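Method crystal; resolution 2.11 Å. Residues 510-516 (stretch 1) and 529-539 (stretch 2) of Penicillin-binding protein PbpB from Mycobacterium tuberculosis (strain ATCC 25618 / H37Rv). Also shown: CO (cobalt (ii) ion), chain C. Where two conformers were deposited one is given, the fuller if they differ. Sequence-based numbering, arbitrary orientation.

Stretch 1, residues 510-516: VIGIMLD
Stretch 2 (529-539) SAAPLFHNIAG

A helix lies across one face of a strand; the side-chain pairs that meet are all apolar, and Ile513 CD1 also packs on the backbone at Phe534 N. Residues 510-516 are extended throughout, with phi between about -90° and -140° and psi between 102° and 143°. Residues 531-539 are helical, with phi -50° to -71° and psi -31° to -52°, after Ser529 at -106/145° and Ala530 at -94/-4°. The helix runs at 146° to the strand, nearer antiparallel than parallel, with the axes 9.1 Å apart at their closest. The register follows from that direction: the CA of Ile511 sits 7.1 Å from the CA of Phe534, and the CA of Ile513 sits 6.9 Å from the CA of Ala530, so advancing along the strand means retreating toward the start of the helix.

Strand alternation sets the first rule. Ile511, Ile513 and Leu515 point toward the helix, while Val510 and Met514 point away and Gly512 offers no side chain. Ile511 and Ile513 cover the most surface, and both take the m,t rotamer. Ile511 reaches the later part of this helical segment: its CD1 lies 3.7 Å from Ile537 CG2 (Ile537 is also m,t) and 3.8 Å from Ala538 CB, while its CB stands 3.9 Å from Phe534 CD2. The Phe534 ring, at chi1 173° and chi2 -88°, meets that CB obliquely; its CA-to-CB bond points sideways, but the ring comes nearer the strand.

Ile513 packs on Ala530, just before the helix, and on its first turn. Its CG2 is 3.8 Å from Ala530 CB and 3.7 Å from CD2 of Leu533, a t,p rotamer, whereas its CD1 comes within 3.5 Å of Phe534 N and 3.9 Å of Phe534 CB. That close approach leaves no unmet donor, because Phe534 N bonds to Ala530 O at 3.3 Å. Leu515, with chi1 -74° and chi2 78°, places CD1 3.4 Å from Ala530 CB. The small methyl of Ala530 thus receives two strand side chains.

No hydrogen bond crosses the interface. Ser529, chi1 t, caps the helix by accepting from Ala531 N at its OG, 2.9 Å away, and backbone bonds continue from His535 N to Ala531 O at 3.0 Å through Gly539 N to His535 O at 2.9 Å. The CA-to-CB bond of His535 points away, and with chi1 178° and chi2 87° its NE2 binds cobalt CO at 2.1 Å, with four modelled water positions around the metal, some too close together to be occupied at once. Water 1 donates to Asn536 OD1 at 3.2 Å.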

# COMPACT_ATOMS: atom_id res chain seq x y z
N VAL A 510 3.69 -4.63 6.99
CA VAL A 510 2.73 -3.56 6.76
C VAL A 510 1.95 -3.94 5.51
O VAL A 510 2.55 -4.27 4.49
CB VAL A 510 3.43 -2.20 6.62
CG1 VAL A 510 2.42 -1.07 6.61
CG2 VAL A 510 4.46 -2.02 7.73
N ILE A 511 0.63 -3.92 5.61
CA ILE A 511 -0.23 -4.41 4.54
C ILE A 511 -1.20 -3.31 4.14
O ILE A 511 -1.94 -2.80 4.99
CB ILE A 511 -1.00 -5.67 4.98
CG1 ILE A 511 -0.02 -6.79 5.34
CG2 ILE A 511 -1.97 -6.10 3.85
CD1 ILE A 511 -0.62 -7.92 6.13
N GLY A 512 -1.22 -2.97 2.85
CA GLY A 512 -2.19 -2.02 2.31
C GLY A 512 -3.02 -2.66 1.21
O GLY A 512 -2.49 -3.38 0.36
N ILE A 513 -4.32 -2.39 1.22
CA ILE A 513 -5.29 -3.03 0.32
C ILE A 513 -6.22 -1.95 -0.22
O ILE A 513 -6.61 -1.04 0.51
CB ILE A 513 -6.11 -4.12 1.04
CG1 ILE A 513 -5.23 -5.28 1.52
CG2 ILE A 513 -7.26 -4.68 0.15
CD1 ILE A 513 -5.87 -6.04 2.66
N MET A 514 -6.61 -2.07 -1.49
CA MET A 514 -7.67 -1.22 -2.02
C MET A 514 -8.57 -2.05 -2.92
O MET A 514 -8.11 -2.90 -3.68
CB MET A 514 -7.11 -0.00 -2.78
CG MET A 514 -8.21 0.94 -3.26
SD MET A 514 -8.92 0.47 -4.86
CE MET A 514 -7.67 1.13 -5.96
N LEU A 515 -9.88 -1.81 -2.80
CA LEU A 515 -10.91 -2.44 -3.63
C LEU A 515 -11.68 -1.35 -4.36
O LEU A 515 -12.17 -0.41 -3.73
CB LEU A 515 -11.91 -3.24 -2.79
CG LEU A 515 -11.42 -4.58 -2.24
CD1 LEU A 515 -10.56 -4.29 -1.07
CD2 LEU A 515 -12.58 -5.47 -1.84
N ASP A 516 -11.82 -1.51 -5.67
CA ASP A 516 -12.53 -0.53 -6.49
C ASP A 516 -13.99 -0.93 -6.55
O ASP A 516 -14.37 -1.84 -7.29
CB ASP A 516 -11.91 -0.43 -7.88
CG ASP A 516 -12.62 0.60 -8.77
OD1 ASP A 516 -13.69 1.12 -8.38
OD2 ASP A 516 -12.11 0.88 -9.87
N SER A 529 -16.14 -4.17 2.91
CA SER A 529 -14.94 -4.05 3.72
C SER A 529 -13.81 -4.86 3.12
O SER A 529 -14.03 -5.92 2.52
CB SER A 529 -15.21 -4.49 5.16
OG SER A 529 -14.02 -4.44 5.93
N ALA A 530 -12.59 -4.34 3.26
CA ALA A 530 -11.37 -5.05 2.96
C ALA A 530 -10.77 -5.72 4.19
O ALA A 530 -9.75 -6.40 4.07
CB ALA A 530 -10.33 -4.10 2.35
N ALA A 531 -11.37 -5.51 5.36
CA ALA A 531 -10.85 -6.11 6.58
C ALA A 531 -10.64 -7.63 6.48
O ALA A 531 -9.59 -8.10 6.93
CB ALA A 531 -11.77 -5.74 7.76
N PRO A 532 -11.53 -8.43 5.87
CA PRO A 532 -11.25 -9.88 5.79
C PRO A 532 -10.01 -10.22 4.99
O PRO A 532 -9.35 -11.21 5.31
CB PRO A 532 -12.51 -10.45 5.13
CG PRO A 532 -13.59 -9.45 5.44
CD PRO A 532 -12.89 -8.12 5.38
N LEU A 533 -9.67 -9.42 3.97
CA LEU A 533 -8.46 -9.73 3.21
C LEU A 533 -7.21 -9.45 4.04
O LEU A 533 -6.22 -10.20 3.97
CB LEU A 533 -8.45 -8.95 1.90
CG LEU A 533 -7.25 -9.12 0.98
CD1 LEU A 533 -6.95 -10.59 0.71
CD2 LEU A 533 -7.53 -8.38 -0.33
N PHE A 534 -7.24 -8.39 4.84
CA PHE A 534 -6.13 -8.16 5.76
C PHE A 534 -6.02 -9.30 6.76
O PHE A 534 -4.92 -9.76 7.07
CB PHE A 534 -6.31 -6.82 6.48
CG PHE A 534 -5.29 -6.59 7.57
CD1 PHE A 534 -5.53 -7.03 8.88
CD2 PHE A 534 -4.09 -5.92 7.30
CE1 PHE A 534 -4.58 -6.83 9.89
CE2 PHE A 534 -3.14 -5.69 8.30
CZ PHE A 534 -3.39 -6.16 9.60
N HIS A 535 -7.16 -9.73 7.31
CA HIS A 535 -7.22 -10.87 8.23
C HIS A 535 -6.50 -12.09 7.66
O HIS A 535 -5.62 -12.67 8.31
CB HIS A 535 -8.68 -11.22 8.51
CG HIS A 535 -8.86 -12.41 9.40
ND1 HIS A 535 -8.88 -12.31 10.77
CD2 HIS A 535 -9.04 -13.72 9.11
CE1 HIS A 535 -9.05 -13.51 11.29
NE2 HIS A 535 -9.15 -14.38 10.30
N ASN A 536 -6.86 -12.47 6.43
CA ASN A 536 -6.29 -13.65 5.79
C ASN A 536 -4.78 -13.50 5.61
O ASN A 536 -4.01 -14.41 5.95
CB ASN A 536 -6.95 -13.86 4.42
CG ASN A 536 -8.40 -14.24 4.53
OD1 ASN A 536 -8.87 -14.60 5.60
ND2 ASN A 536 -9.13 -14.16 3.41
N ILE A 537 -4.34 -12.38 5.05
CA ILE A 537 -2.92 -12.21 4.74
C ILE A 537 -2.10 -12.09 6.02
O ILE A 537 -1.07 -12.76 6.18
CB ILE A 537 -2.70 -10.99 3.83
CG1 ILE A 537 -3.30 -11.25 2.44
CG2 ILE A 537 -1.19 -10.65 3.73
CD1 ILE A 537 -3.47 -10.01 1.61
N ALA A 538 -2.51 -11.21 6.93
CA ALA A 538 -1.72 -10.99 8.13
C ALA A 538 -1.68 -12.25 8.99
O ALA A 538 -0.64 -12.56 9.59
CB ALA A 538 -2.27 -9.80 8.93
N GLY A 539 -2.80 -12.97 9.07
CA GLY A 539 -2.82 -14.20 9.84
C GLY A 539 -1.91 -15.26 9.25
O GLY A 539 -1.22 -15.97 9.97
CO CO C . -9.20 -16.53 10.22
O HOH W 1 -9.01 -16.70 8.05
O HOH W 2 -7.77 -16.77 8.67
O HOH W 3 -7.50 -16.80 10.92
O HOH W 4 -8.47 -16.36 12.24